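Local atomic coordinates of L-talarate/galactarate dehydratase (Salmonella typhimurium, PDB entry 2PP0), a protein that catalyses the magnesium-dependent dehydration of both L-talarate and galactarate to 5-keto-4-deoxy-D-glucarate and, in competition, epimerises L-talarate to galactarate. Residues 251-256 with 274-279; 300-305 with 332-337; 322-327 with 341-346. All coordinates share one frame; numbering follows the deposited sequence.

Interaction 1: 251-256 with 274-279; sequences IEEPLD and IATGEM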
ATOM      1  N   ILE B 251      -8.375  24.644  11.374  1.00 28.77           N
ATOM      2  CA  ILE B 251      -8.488  24.809  12.826  1.00 28.78           C
ATOM      3  C   ILE B 251      -8.195  23.402  13.332  1.00 27.72           C
ATOM      4  O   ILE B 251      -8.961  22.474  13.090  1.00 28.33           O
ATOM      5  CB  ILE B 251      -9.909  25.228  13.262  1.00 31.08           C
ATOM      6  CG1 ILE B 251     -10.223  26.629  12.727  1.00 29.52           C
ATOM      7  CG2 ILE B 251     -10.010  25.221  14.787  1.00 30.30           C
ATOM      8  CD1 ILE B 251     -11.676  27.040  12.893  1.00 31.02           C
ATOM      9  N   GLU B 252      -7.077  23.247  14.024  1.00 26.98           N
ATOM     10  CA  GLU B 252      -6.653  21.941  14.501  1.00 28.03           C
ATOM     11  C   GLU B 252      -7.069  21.619  15.927  1.00 29.54           C
ATOM     12  O   GLU B 252      -7.092  22.489  16.793  1.00 30.82           O
ATOM     13  CB  GLU B 252      -5.133  21.843  14.368  1.00 26.81           C
ATOM     14  CG  GLU B 252      -4.528  20.507  14.761  1.00 29.16           C
ATOM     15  CD  GLU B 252      -3.032  20.479  14.511  1.00 31.69           C
ATOM     16  OE1 GLU B 252      -2.546  21.366  13.772  1.00 32.16           O
ATOM     17  OE2 GLU B 252      -2.346  19.574  15.032  1.00 31.18           O
ATOM     18  N   GLU B 253      -7.396  20.353  16.156  1.00 30.48           N
ATOM     19  CA  GLU B 253      -7.790  19.877  17.474  1.00 31.37           C
ATOM     20  C   GLU B 253      -8.625  20.849  18.305  1.00 32.24           C
ATOM     21  O   GLU B 253      -8.215  21.257  19.396  1.00 31.54           O
ATOM     22  CB  GLU B 253      -6.548  19.477  18.269  1.00 30.77           C
ATOM     23  CG  GLU B 253      -5.878  18.222  17.755  1.00 31.37           C
ATOM     24  CD  GLU B 253      -5.122  17.484  18.840  1.00 34.11           C
ATOM     25  OE1 GLU B 253      -4.127  18.037  19.355  1.00 34.38           O
ATOM     26  OE2 GLU B 253      -5.528  16.350  19.179  1.00 32.64           O
ATOM     27  N   PRO B 254      -9.808  21.232  17.805  1.00 31.44           N
ATOM     28  CA  PRO B 254     -10.625  22.159  18.587  1.00 33.08           C
ATOM     29  C   PRO B 254     -11.220  21.480  19.820  1.00 33.38           C
ATOM     30  O   PRO B 254     -11.519  22.140  20.813  1.00 34.63           O
ATOM     31  CB  PRO B 254     -11.688  22.611  17.588  1.00 32.91           C
ATOM     32  CG  PRO B 254     -11.845  21.408  16.694  1.00 32.05           C
ATOM     33  CD  PRO B 254     -10.406  20.985  16.480  1.00 33.44           C
ATOM     34  N   LEU B 255     -11.365  20.158  19.757  1.00 32.96           N
ATOM     35  CA  LEU B 255     -11.948  19.386  20.857  1.00 33.72           C
ATOM     36  C   LEU B 255     -11.107  18.171  21.245  1.00 34.59           C
ATOM     37  O   LEU B 255     -10.034  17.930  20.684  1.00 35.95           O
ATOM     38  CB  LEU B 255     -13.339  18.895  20.450  1.00 32.84           C
ATOM     39  CG  LEU B 255     -14.310  19.934  19.885  1.00 31.69           C
ATOM     40  CD1 LEU B 255     -15.413  19.223  19.116  1.00 32.51           C
ATOM     41  CD2 LEU B 255     -14.883  20.775  21.005  1.00 30.71           C
ATOM     42  N   ASP B 256     -11.607  17.407  22.212  1.00 34.35           N
ATOM     43  CA  ASP B 256     -10.934  16.192  22.663  1.00 33.65           C
ATOM     44  C   ASP B 256     -10.688  15.319  21.436  1.00 32.41           C
ATOM     45  O   ASP B 256     -11.571  15.165  20.592  1.00 32.69           O
ATOM     46  CB  ASP B 256     -11.819  15.426  23.649  1.00 33.63           C
ATOM     47  CG  ASP B 256     -11.174  14.139  24.125  1.00 35.06           C
ATOM     48  OD1 ASP B 256     -10.314  14.197  25.026  1.00 39.49           O
ATOM     49  OD2 ASP B 256     -11.513  13.065  23.588  1.00 35.12           O
ATOM     50  N   ILE B 274     -11.309  21.639   9.233  1.00 31.37           N
ATOM     51  CA  ILE B 274     -11.044  21.193  10.602  1.00 30.25           C
ATOM     52  C   ILE B 274      -9.967  20.122  10.488  1.00 29.28           C
ATOM     53  O   ILE B 274     -10.020  19.289   9.586  1.00 29.59           O
ATOM     54  CB  ILE B 274     -12.309  20.575  11.258  1.00 30.51           C
ATOM     55  CG1 ILE B 274     -13.379  21.655  11.438  1.00 30.38           C
ATOM     56  CG2 ILE B 274     -11.953  19.947  12.614  1.00 29.53           C
ATOM     57  CD1 ILE B 274     -12.934  22.817  12.308  1.00 31.63           C
ATOM     58  N   ALA B 275      -8.993  20.150  11.390  1.00 28.45           N
ATOM     59  CA  ALA B 275      -7.909  19.174  11.376  1.00 28.88           C
ATOM     60  C   ALA B 275      -7.750  18.500  12.733  1.00 29.63           C
ATOM     61  O   ALA B 275      -7.980  19.123  13.768  1.00 29.61           O
ATOM     62  CB  ALA B 275      -6.601  19.856  10.990  1.00 27.51           C
ATOM     63  N   THR B 276      -7.356  17.229  12.724  1.00 29.39           N
ATOM     64  CA  THR B 276      -7.141  16.501  13.968  1.00 29.17           C
ATOM     65  C   THR B 276      -6.506  15.137  13.728  1.00 29.84           C
ATOM     66  O   THR B 276      -6.414  14.668  12.582  1.00 28.09           O
ATOM     67  CB  THR B 276      -8.463  16.296  14.744  1.00 29.17           C
ATOM     68  OG1 THR B 276      -8.172  15.793  16.056  1.00 28.78           O
ATOM     69  CG2 THR B 276      -9.363  15.301  14.014  1.00 29.15           C
ATOM     70  N   GLY B 277      -6.049  14.513  14.815  1.00 28.43           N
ATOM     71  CA  GLY B 277      -5.457  13.188  14.716  1.00 27.55           C
ATOM     72  C   GLY B 277      -4.082  12.938  15.315  1.00 26.53           C
ATOM     73  O   GLY B 277      -3.702  11.781  15.497  1.00 24.57           O
ATOM     74  N   GLU B 278      -3.338  13.988  15.644  1.00 26.48           N
ATOM     75  CA  GLU B 278      -1.992  13.807  16.181  1.00 29.85           C
ATOM     76  C   GLU B 278      -1.881  12.888  17.403  1.00 30.25           C
ATOM     77  O   GLU B 278      -0.886  12.166  17.554  1.00 29.29           O
ATOM     78  CB  GLU B 278      -1.353  15.167  16.517  1.00 30.44           C
ATOM     79  CG  GLU B 278      -1.680  15.697  17.907  1.00 34.96           C
ATOM     80  CD  GLU B 278      -0.547  16.522  18.494  1.00 35.79           C
ATOM     81  OE1 GLU B 278      -0.636  17.765  18.480  1.00 37.89           O
ATOM     82  OE2 GLU B 278       0.444  15.920  18.961  1.00 37.86           O
ATOM     83  N   MET B 279      -2.896  12.903  18.265  1.00 29.87           N
ATOM     84  CA  MET B 279      -2.868  12.095  19.484  1.00 30.27           C
ATOM     85  C   MET B 279      -3.276  10.625  19.316  1.00 31.12           C
ATOM     86  O   MET B 279      -3.037   9.808  20.206  1.00 29.28           O
ATOM     87  CB  MET B 279      -3.747  12.753  20.558  1.00 29.74           C
ATOM     88  CG  MET B 279      -3.396  14.218  20.874  1.00 29.68           C
ATOM     89  SD  MET B 279      -1.658  14.552  21.316  1.00 25.73           S
ATOM     90  CE  MET B 279      -1.584  13.817  22.943  1.00 32.31           C
TER
HETATM   91  O   HOH W   1      -3.671  16.998  15.247  1.00 28.05           O
HETATM   92  O   HOH W   2      -8.390  16.714  18.517  1.00 27.93           O
HETATM   93  O   HOH W   3      -5.680  14.137  17.950  1.00 33.96           O

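Interaction 2: 300-305 with 332-337; sequences PDAPRV and EVHLHL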
ATOM      1  N   PRO B 300      -2.068  12.149  10.987  1.00 29.05           N
ATOM      2  CA  PRO B 300      -1.477  11.006  11.670  1.00 28.64           C
ATOM      3  C   PRO B 300      -0.012  11.277  12.013  1.00 30.04           C
ATOM      4  O   PRO B 300       0.609  12.203  11.483  1.00 29.39           O
ATOM      5  CB  PRO B 300      -1.676   9.871  10.674  1.00 29.72           C
ATOM      6  CG  PRO B 300      -1.529  10.568   9.348  1.00 31.40           C
ATOM      7  CD  PRO B 300      -2.208  11.904   9.536  1.00 30.50           C
ATOM      8  N   ASP B 301       0.518  10.467  12.922  1.00 29.52           N
ATOM      9  CA  ASP B 301       1.889  10.587  13.402  1.00 29.90           C
ATOM     10  C   ASP B 301       2.450   9.172  13.283  1.00 30.23           C
ATOM     11  O   ASP B 301       2.035   8.282  14.017  1.00 31.29           O
ATOM     12  CB  ASP B 301       1.837  11.048  14.866  1.00 29.99           C
ATOM     13  CG  ASP B 301       3.206  11.234  15.486  1.00 29.85           C
ATOM     14  OD1 ASP B 301       4.015  10.290  15.439  1.00 28.30           O
ATOM     15  OD2 ASP B 301       3.460  12.327  16.042  1.00 29.71           O
ATOM     16  N   ALA B 302       3.373   8.951  12.350  1.00 28.72           N
ATOM     17  CA  ALA B 302       3.919   7.610  12.157  1.00 28.54           C
ATOM     18  C   ALA B 302       4.469   7.006  13.446  1.00 27.38           C
ATOM     19  O   ALA B 302       4.171   5.859  13.774  1.00 26.91           O
ATOM     20  CB  ALA B 302       5.001   7.619  11.063  1.00 28.08           C
ATOM     21  N   PRO B 303       5.304   7.754  14.183  1.00 26.52           N
ATOM     22  CA  PRO B 303       5.822   7.169  15.425  1.00 27.94           C
ATOM     23  C   PRO B 303       4.679   6.719  16.351  1.00 26.83           C
ATOM     24  O   PRO B 303       4.689   5.607  16.869  1.00 26.77           O
ATOM     25  CB  PRO B 303       6.644   8.312  16.023  1.00 29.17           C
ATOM     26  CG  PRO B 303       7.200   8.987  14.781  1.00 28.61           C
ATOM     27  CD  PRO B 303       5.975   9.033  13.876  1.00 26.02           C
ATOM     28  N   ARG B 304       3.675   7.576  16.508  1.00 27.80           N
ATOM     29  CA  ARG B 304       2.539   7.286  17.379  1.00 27.84           C
ATOM     30  C   ARG B 304       1.566   6.197  16.958  1.00 28.22           C
ATOM     31  O   ARG B 304       0.980   5.541  17.819  1.00 26.89           O
ATOM     32  CB  ARG B 304       1.746   8.558  17.635  1.00 29.16           C
ATOM     33  CG  ARG B 304       2.389   9.459  18.649  1.00 32.55           C
ATOM     34  CD  ARG B 304       1.432  10.531  19.100  1.00 32.92           C
ATOM     35  NE  ARG B 304       2.017  11.314  20.177  1.00 33.21           N
ATOM     36  CZ  ARG B 304       1.886  12.629  20.290  1.00 33.90           C
ATOM     37  NH1 ARG B 304       1.185  13.299  19.384  1.00 32.56           N
ATOM     38  NH2 ARG B 304       2.460  13.272  21.301  1.00 31.63           N
ATOM     39  N   VAL B 305       1.379   6.000  15.655  1.00 26.80           N
ATOM     40  CA  VAL B 305       0.435   4.986  15.195  1.00 26.45           C
ATOM     41  C   VAL B 305       1.046   3.609  14.986  1.00 25.23           C
ATOM     42  O   VAL B 305       0.350   2.674  14.604  1.00 25.25           O
ATOM     43  CB  VAL B 305      -0.269   5.411  13.879  1.00 28.02           C
ATOM     44  CG1 VAL B 305      -0.923   6.770  14.060  1.00 28.23           C
ATOM     45  CG2 VAL B 305       0.728   5.434  12.726  1.00 27.98           C
ATOM     46  N   GLU B 332      11.265  14.507   9.493  1.00 34.86           N
ATOM     47  CA  GLU B 332      12.332  13.667   8.952  1.00 35.59           C
ATOM     48  C   GLU B 332      11.746  12.395   8.347  1.00 35.45           C
ATOM     49  O   GLU B 332      12.323  11.800   7.432  1.00 34.38           O
ATOM     50  CB  GLU B 332      13.340  13.311  10.051  1.00 37.42           C
ATOM     51  CG  GLU B 332      14.151  14.499  10.606  1.00 38.60           C
ATOM     52  CD  GLU B 332      13.326  15.487  11.427  1.00 41.44           C
ATOM     53  OE1 GLU B 332      12.215  15.129  11.884  1.00 40.45           O
ATOM     54  OE2 GLU B 332      13.798  16.627  11.634  1.00 43.55           O
ATOM     55  N   VAL B 333      10.593  11.980   8.863  1.00 33.20           N
ATOM     56  CA  VAL B 333       9.916  10.795   8.356  1.00 31.64           C
ATOM     57  C   VAL B 333       8.703  11.185   7.513  1.00 30.73           C
ATOM     58  O   VAL B 333       8.487  10.642   6.427  1.00 31.10           O
ATOM     59  CB  VAL B 333       9.429   9.885   9.505  1.00 31.93           C
ATOM     60  CG1 VAL B 333       8.638   8.722   8.937  1.00 29.50           C
ATOM     61  CG2 VAL B 333      10.623   9.379  10.319  1.00 29.74           C
ATOM     62  N   HIS B 334       7.916  12.132   8.008  1.00 28.27           N
ATOM     63  CA  HIS B 334       6.714  12.546   7.297  1.00 28.41           C
ATOM     64  C   HIS B 334       6.930  13.252   5.959  1.00 27.54           C
ATOM     65  O   HIS B 334       5.997  13.349   5.160  1.00 25.70           O
ATOM     66  CB  HIS B 334       5.833  13.405   8.208  1.00 28.75           C
ATOM     67  CG  HIS B 334       5.392  12.699   9.455  1.00 29.75           C
ATOM     68  ND1 HIS B 334       4.894  11.414   9.444  1.00 32.61           N
ATOM     69  CD2 HIS B 334       5.365  13.100  10.747  1.00 29.82           C
ATOM     70  CE1 HIS B 334       4.581  11.054  10.676  1.00 29.34           C
ATOM     71  NE2 HIS B 334       4.857  12.059  11.485  1.00 32.12           N
ATOM     72  N   LEU B 335       8.136  13.752   5.703  1.00 27.70           N
ATOM     73  CA  LEU B 335       8.393  14.409   4.420  1.00 28.26           C
ATOM     74  C   LEU B 335       8.200  13.379   3.314  1.00 28.44           C
ATOM     75  O   LEU B 335       7.575  13.657   2.292  1.00 30.03           O
ATOM     76  CB  LEU B 335       9.819  14.963   4.348  1.00 29.07           C
ATOM     77  CG  LEU B 335      10.264  15.500   2.974  1.00 31.41           C
ATOM     78  CD1 LEU B 335       9.447  16.714   2.589  1.00 30.15           C
ATOM     79  CD2 LEU B 335      11.738  15.865   3.016  1.00 32.75           C
ATOM     80  N   HIS B 336       8.728  12.180   3.537  1.00 28.57           N
ATOM     81  CA  HIS B 336       8.638  11.090   2.571  1.00 29.15           C
ATOM     82  C   HIS B 336       7.216  10.578   2.409  1.00 29.28           C
ATOM     83  O   HIS B 336       6.773  10.301   1.296  1.00 26.73           O
ATOM     84  CB  HIS B 336       9.539   9.932   3.008  1.00 29.71           C
ATOM     85  CG  HIS B 336      10.989  10.292   3.081  1.00 32.41           C
ATOM     86  ND1 HIS B 336      11.791  10.379   1.964  1.00 31.57           N
ATOM     87  CD2 HIS B 336      11.771  10.633   4.134  1.00 32.01           C
ATOM     88  CE1 HIS B 336      13.003  10.762   2.323  1.00 33.70           C
ATOM     89  NE2 HIS B 336      13.018  10.922   3.635  1.00 33.37           N
ATOM     90  N   LEU B 337       6.507  10.443   3.528  1.00 26.96           N
ATOM     91  CA  LEU B 337       5.138   9.948   3.508  1.00 26.29           C
ATOM     92  C   LEU B 337       4.185  10.945   2.855  1.00 25.90           C
ATOM     93  O   LEU B 337       3.316  10.560   2.075  1.00 25.18           O
ATOM     94  CB  LEU B 337       4.674   9.623   4.941  1.00 27.21           C
ATOM     95  CG  LEU B 337       5.533   8.577   5.669  1.00 27.81           C
ATOM     96  CD1 LEU B 337       5.033   8.371   7.102  1.00 29.74           C
ATOM     97  CD2 LEU B 337       5.480   7.268   4.894  1.00 30.51           C
TER

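Interaction 3: 322-327 with 341-346; sequences GRKLAP and YPLEPW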
ATOM      1  N   GLY B 322     -11.415  11.378   0.439  1.00 31.79           N
ATOM      2  CA  GLY B 322     -11.201  12.720  -0.079  1.00 30.33           C
ATOM      3  C   GLY B 322     -10.652  13.762   0.874  1.00 31.42           C
ATOM      4  O   GLY B 322     -10.825  14.961   0.644  1.00 32.12           O
ATOM      5  N   ARG B 323      -9.972  13.322   1.931  1.00 30.34           N
ATOM      6  CA  ARG B 323      -9.407  14.243   2.912  1.00 30.12           C
ATOM      7  C   ARG B 323      -7.964  14.623   2.582  1.00 31.68           C
ATOM      8  O   ARG B 323      -7.266  13.895   1.878  1.00 34.19           O
ATOM      9  CB  ARG B 323      -9.429  13.600   4.304  1.00 28.54           C
ATOM     10  CG  ARG B 323     -10.752  12.979   4.696  1.00 27.50           C
ATOM     11  CD  ARG B 323     -11.889  13.990   4.640  1.00 31.67           C
ATOM     12  NE  ARG B 323     -13.128  13.429   5.185  1.00 31.90           N
ATOM     13  CZ  ARG B 323     -14.281  14.084   5.242  1.00 34.82           C
ATOM     14  NH1 ARG B 323     -14.362  15.328   4.783  1.00 34.42           N
ATOM     15  NH2 ARG B 323     -15.350  13.502   5.770  1.00 34.12           N
ATOM     16  N   LYS B 324      -7.522  15.763   3.104  1.00 32.30           N
ATOM     17  CA  LYS B 324      -6.150  16.221   2.902  1.00 30.67           C
ATOM     18  C   LYS B 324      -5.303  15.619   4.019  1.00 31.46           C
ATOM     19  O   LYS B 324      -5.835  15.167   5.040  1.00 29.91           O
ATOM     20  CB  LYS B 324      -6.066  17.748   2.984  1.00 32.02           C
ATOM     21  CG  LYS B 324      -6.809  18.508   1.889  1.00 34.33           C
ATOM     22  CD  LYS B 324      -6.148  18.331   0.529  1.00 35.66           C
ATOM     23  CE  LYS B 324      -6.744  19.290  -0.502  1.00 34.10           C
ATOM     24  NZ  LYS B 324      -6.613  20.721  -0.080  1.00 35.16           N
ATOM     25  N   LEU B 325      -3.987  15.630   3.833  1.00 29.52           N
ATOM     26  CA  LEU B 325      -3.075  15.087   4.824  1.00 30.43           C
ATOM     27  C   LEU B 325      -2.120  16.147   5.366  1.00 30.50           C
ATOM     28  O   LEU B 325      -1.585  16.962   4.619  1.00 30.95           O
ATOM     29  CB  LEU B 325      -2.253  13.940   4.221  1.00 30.60           C
ATOM     30  CG  LEU B 325      -1.366  13.170   5.204  1.00 32.12           C
ATOM     31  CD1 LEU B 325      -2.247  12.249   6.042  1.00 29.03           C
ATOM     32  CD2 LEU B 325      -0.322  12.354   4.452  1.00 31.64           C
ATOM     33  N   ALA B 326      -1.919  16.136   6.678  1.00 29.89           N
ATOM     34  CA  ALA B 326      -1.002  17.061   7.333  1.00 28.66           C
ATOM     35  C   ALA B 326      -0.442  16.329   8.548  1.00 30.34           C
ATOM     36  O   ALA B 326      -0.923  16.508   9.677  1.00 31.69           O
ATOM     37  CB  ALA B 326      -1.727  18.333   7.758  1.00 28.91           C
ATOM     38  N   PRO B 327       0.585  15.486   8.328  1.00 29.17           N
ATOM     39  CA  PRO B 327       1.242  14.702   9.380  1.00 29.77           C
ATOM     40  C   PRO B 327       1.757  15.579  10.518  1.00 30.60           C
ATOM     41  O   PRO B 327       2.112  16.745  10.319  1.00 28.94           O
ATOM     42  CB  PRO B 327       2.388  14.006   8.643  1.00 28.26           C
ATOM     43  CG  PRO B 327       1.916  13.949   7.219  1.00 27.80           C
ATOM     44  CD  PRO B 327       1.269  15.297   7.034  1.00 27.46           C
ATOM     45  N   TYR B 341       1.594  11.165  -0.818  1.00 28.65           N
ATOM     46  CA  TYR B 341       0.142  11.345  -0.724  1.00 30.09           C
ATOM     47  C   TYR B 341      -0.405  11.944  -2.026  1.00 30.53           C
ATOM     48  O   TYR B 341       0.157  12.894  -2.567  1.00 30.59           O
ATOM     49  CB  TYR B 341      -0.201  12.250   0.465  1.00 28.70           C
ATOM     50  CG  TYR B 341      -1.651  12.165   0.900  1.00 26.83           C
ATOM     51  CD1 TYR B 341      -2.170  10.986   1.432  1.00 26.47           C
ATOM     52  CD2 TYR B 341      -2.513  13.248   0.740  1.00 27.19           C
ATOM     53  CE1 TYR B 341      -3.514  10.885   1.792  1.00 26.42           C
ATOM     54  CE2 TYR B 341      -3.861  13.155   1.096  1.00 27.68           C
ATOM     55  CZ  TYR B 341      -4.351  11.973   1.616  1.00 25.89           C
ATOM     56  OH  TYR B 341      -5.686  11.872   1.930  1.00 29.60           O
ATOM     57  N   PRO B 342      -1.514  11.391  -2.547  1.00 32.58           N
ATOM     58  CA  PRO B 342      -2.115  11.881  -3.790  1.00 32.79           C
ATOM     59  C   PRO B 342      -2.622  13.323  -3.783  1.00 33.58           C
ATOM     60  O   PRO B 342      -2.469  14.025  -4.778  1.00 33.58           O
ATOM     61  CB  PRO B 342      -3.216  10.859  -4.066  1.00 32.53           C
ATOM     62  CG  PRO B 342      -3.615  10.415  -2.696  1.00 34.96           C
ATOM     63  CD  PRO B 342      -2.278  10.250  -2.010  1.00 33.39           C
ATOM     64  N   LEU B 343      -3.229  13.768  -2.685  1.00 33.22           N
ATOM     65  CA  LEU B 343      -3.716  15.148  -2.615  1.00 33.40           C
ATOM     66  C   LEU B 343      -2.627  16.024  -1.989  1.00 33.98           C
ATOM     67  O   LEU B 343      -1.792  15.529  -1.236  1.00 32.50           O
ATOM     68  CB  LEU B 343      -5.016  15.217  -1.804  1.00 34.46           C
ATOM     69  CG  LEU B 343      -6.165  14.362  -2.360  1.00 34.09           C
ATOM     70  CD1 LEU B 343      -7.440  14.639  -1.574  1.00 35.98           C
ATOM     71  CD2 LEU B 343      -6.387  14.679  -3.839  1.00 35.94           C
ATOM     72  N   GLU B 344      -2.625  17.315  -2.315  1.00 34.09           N
ATOM     73  CA  GLU B 344      -1.605  18.245  -1.814  1.00 35.21           C
ATOM     74  C   GLU B 344      -1.620  18.329  -0.280  1.00 34.76           C
ATOM     75  O   GLU B 344      -2.599  18.781   0.316  1.00 35.10           O
ATOM     76  CB  GLU B 344      -1.828  19.635  -2.436  1.00 37.32           C
ATOM     77  CG  GLU B 344      -0.658  20.624  -2.333  1.00 38.49           C
ATOM     78  CD  GLU B 344       0.487  20.336  -3.310  1.00 42.17           C
ATOM     79  OE1 GLU B 344       0.215  19.965  -4.470  1.00 43.27           O
ATOM     80  OE2 GLU B 344       1.665  20.505  -2.924  1.00 42.46           O
ATOM     81  N   PRO B 345      -0.526  17.889   0.374  1.00 33.07           N
ATOM     82  CA  PRO B 345      -0.387  17.896   1.834  1.00 31.93           C
ATOM     83  C   PRO B 345       0.444  19.052   2.395  1.00 31.70           C
ATOM     84  O   PRO B 345       1.001  19.860   1.651  1.00 30.66           O
ATOM     85  CB  PRO B 345       0.289  16.564   2.096  1.00 31.33           C
ATOM     86  CG  PRO B 345       1.326  16.560   0.995  1.00 31.04           C
ATOM     87  CD  PRO B 345       0.548  17.076  -0.233  1.00 31.88           C
ATOM     88  N   TRP B 346       0.519  19.106   3.722  1.00 30.70           N
ATOM     89  CA  TRP B 346       1.296  20.114   4.440  1.00 31.73           C
ATOM     90  C   TRP B 346       2.266  19.402   5.382  1.00 33.12           C
ATOM     91  O   TRP B 346       1.929  18.359   5.950  1.00 32.15           O
ATOM     92  CB  TRP B 346       0.389  21.013   5.277  1.00 31.45           C
ATOM     93  CG  TRP B 346      -0.168  22.186   4.546  1.00 31.69           C
ATOM     94  CD1 TRP B 346      -1.364  22.259   3.894  1.00 31.99           C
ATOM     95  CD2 TRP B 346       0.443  23.472   4.415  1.00 31.20           C
ATOM     96  NE1 TRP B 346      -1.539  23.516   3.369  1.00 32.67           N
ATOM     97  CE2 TRP B 346      -0.443  24.282   3.673  1.00 31.99           C
ATOM     98  CE3 TRP B 346       1.655  24.021   4.855  1.00 31.17           C
ATOM     99  CZ2 TRP B 346      -0.158  25.616   3.361  1.00 31.91           C
ATOM    100  CZ3 TRP B 346       1.941  25.348   4.545  1.00 30.54           C
ATOM    101  CH2 TRP B 346       1.036  26.130   3.805  1.00 31.65           C
TER

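Interaction 1: 251-256 with 274-279
Ile-251 pairs in parallel with Ile-274, its CB 4.0 Å from Ile-274 CD1 on one face of the sheet. Its carbonyl receives the Ala-275 amide, N to O 2.9 Å, nearly straight at the hydrogen (167°) but from above the carbonyl plane. On the opposite face the side chains of Glu-252 and Ala-275 lie side by side, CB to CB 4.2 Å. With CG anti to the backbone N (chi1 -177°) and the chain extended, the Glu-252 carboxylate is carried past the strand end toward Glu-278. The two acids stop with Glu-252 OE2 4.3 Å from Glu-278 OE1, and a water links Glu-252 OE2 (2.9 Å) to the backbone N of Glu-278 (3.1 Å). Lys-195 pairs with Glu-252 OE1, Arg-304 with Glu-278 OE2. Glu-253 turns the chain out of the strand with positive phi and gives its amide to Ala-275 O (N to O 2.7 Å). Its side chain crosses Thr-276 and Glu-278 at about a right angle, CG against Thr-276 OG1 and OE1 3.6 Å from Glu-278 OE1, a second approach of like charges. One water ties Glu-253 OE2 to Leu-255 O and Thr-276 OG1, another to the Met-279 amide. Pro-254 rests CD on Ile-274 CG2. These are neighbouring parallel strands of a beta-alpha-beta unit in the enolase-superfamily barrel, whose C-terminal ends present Glu-252 and Glu-278 as magnesium ligands.

Interaction 2: 300-305 with 332-337
Ala-302 and His-334 bring the two backbones nearest, CA to CA 7.5 Å, a gap spanned chiefly by the His-334 side chain, which reaches the backbone at Ala-302. Residues 332-337 are a run of helix 331-339, whereas 300-305 leave a barrel strand and coil into a short, weakly bonded helical turn, with Val-305 N 2.9 Å from Asp-301 O. Asp-301 is the N-cap of that turn: its OD1 accepts from Arg-304 N, although the position of OD1 in the model is less certain than usual. Asp-301 CB points away from helix 331-339, and its OD2 is hydrogen-bonded to His-328 ND1 and Tyr-80 OH. This is the His-Asp dyad found in mandelate racemase-type members of the enolase superfamily, in which the aspartate is held to raise the basicity of the active-site histidine. On the side facing the helix, the imidazole of His-334 presents an edge, nearly in plane, to the backbone N of Ala-302; the ring is probably flipped in the model, so no ring atom can be named as leading. It also meets the Pro-303 ring tip to tip. Ala-302 CB touches Leu-337 CD1 at 4.0 Å and Val-333 CG1 at 4.4 Å. Phe-311 of helix 308-320 also packs on Ala-302 and Leu-337 and meets the His-334 ring with planes about 30° apart.

Interaction 3: 322-327 with 341-346
Leu-325 and Tyr-341 form the tight part of this contact. Leu-325 CB sits over the middle of the phenol ring, 3.6 Å from the Tyr-341 ring centroid and only 13° off the ring normal, a CH-pi contact. With CG of Leu-325 anti to the backbone N (chi1 -173°) and chi2 at 76°, CD2 lies at the rim of the same face, near Tyr-341 CD1 and CG. Pro-342 CD covers the rim of the opposite face, so the ring is clamped between a leucine and a proline. At its far edge the hydroxyl donates to the backbone just before strand 324-325, Tyr-341 OH to Arg-323 O 2.6 Å, from above the carbonyl plane. Further along, Leu-325 O accepts the Trp-346 amide in the carbonyl plane, N to O 3.1 Å, while Pro-345 CB presses on the same oxygen at 3.2 Å. Trp-346 O then receives two carbon contacts, from Ala-326 CA at 3.5 Å and from Pro-327 CD at 3.3 Å. Packing is looser toward Gly-322, the positive-phi residue of the Schellman motif that ends helix 308-320. There Leu-343 CD1 approaches Arg-323 O, and the bent aliphatic chain of Lys-324 crosses Leu-343 at about a right angle, Lys-324 CD staying 4.1 Å from Leu-343 CB. Lys-324, Leu-343 and Glu-344 are all partly open to solvent; the Glu-344 carboxylate turns off to a salt bridge with Arg-367. Strand 324-325, helix 331-339 and strand 346-349 are consistent with the last beta-alpha-beta step of the (beta/alpha)7-beta barrel of the enolase superfamily, where the single backbone bond from Trp-346 brings the start of strand 346-349 beside strand 324-325, with catalytic His-328 and substrate-binding Glu-348 just beyond.

Following the chain, interaction 1 comes first and closes the short loop through helix 260-269 before interaction 2 opens, so the two are in series. Interactions 2 and 3 cross: 322-327 lies between 300-305 and 332-337, and 341-346 follows them. Interaction 2 thereby spans helix 308-320 and strand 324-325, while interaction 3 spans helix 331-339. A salt bridge joins interactions 1 and 2, Glu-278 OE2 to Arg-304 NH1 at 2.8 Å, linking the metal site to the turn after strand 297-298. Interactions 2 and 3 abut through His-334 on Pro-327 and Pro-300 on Leu-325. Interactions 1 and 3 do not touch but share the parallel barrel sheet.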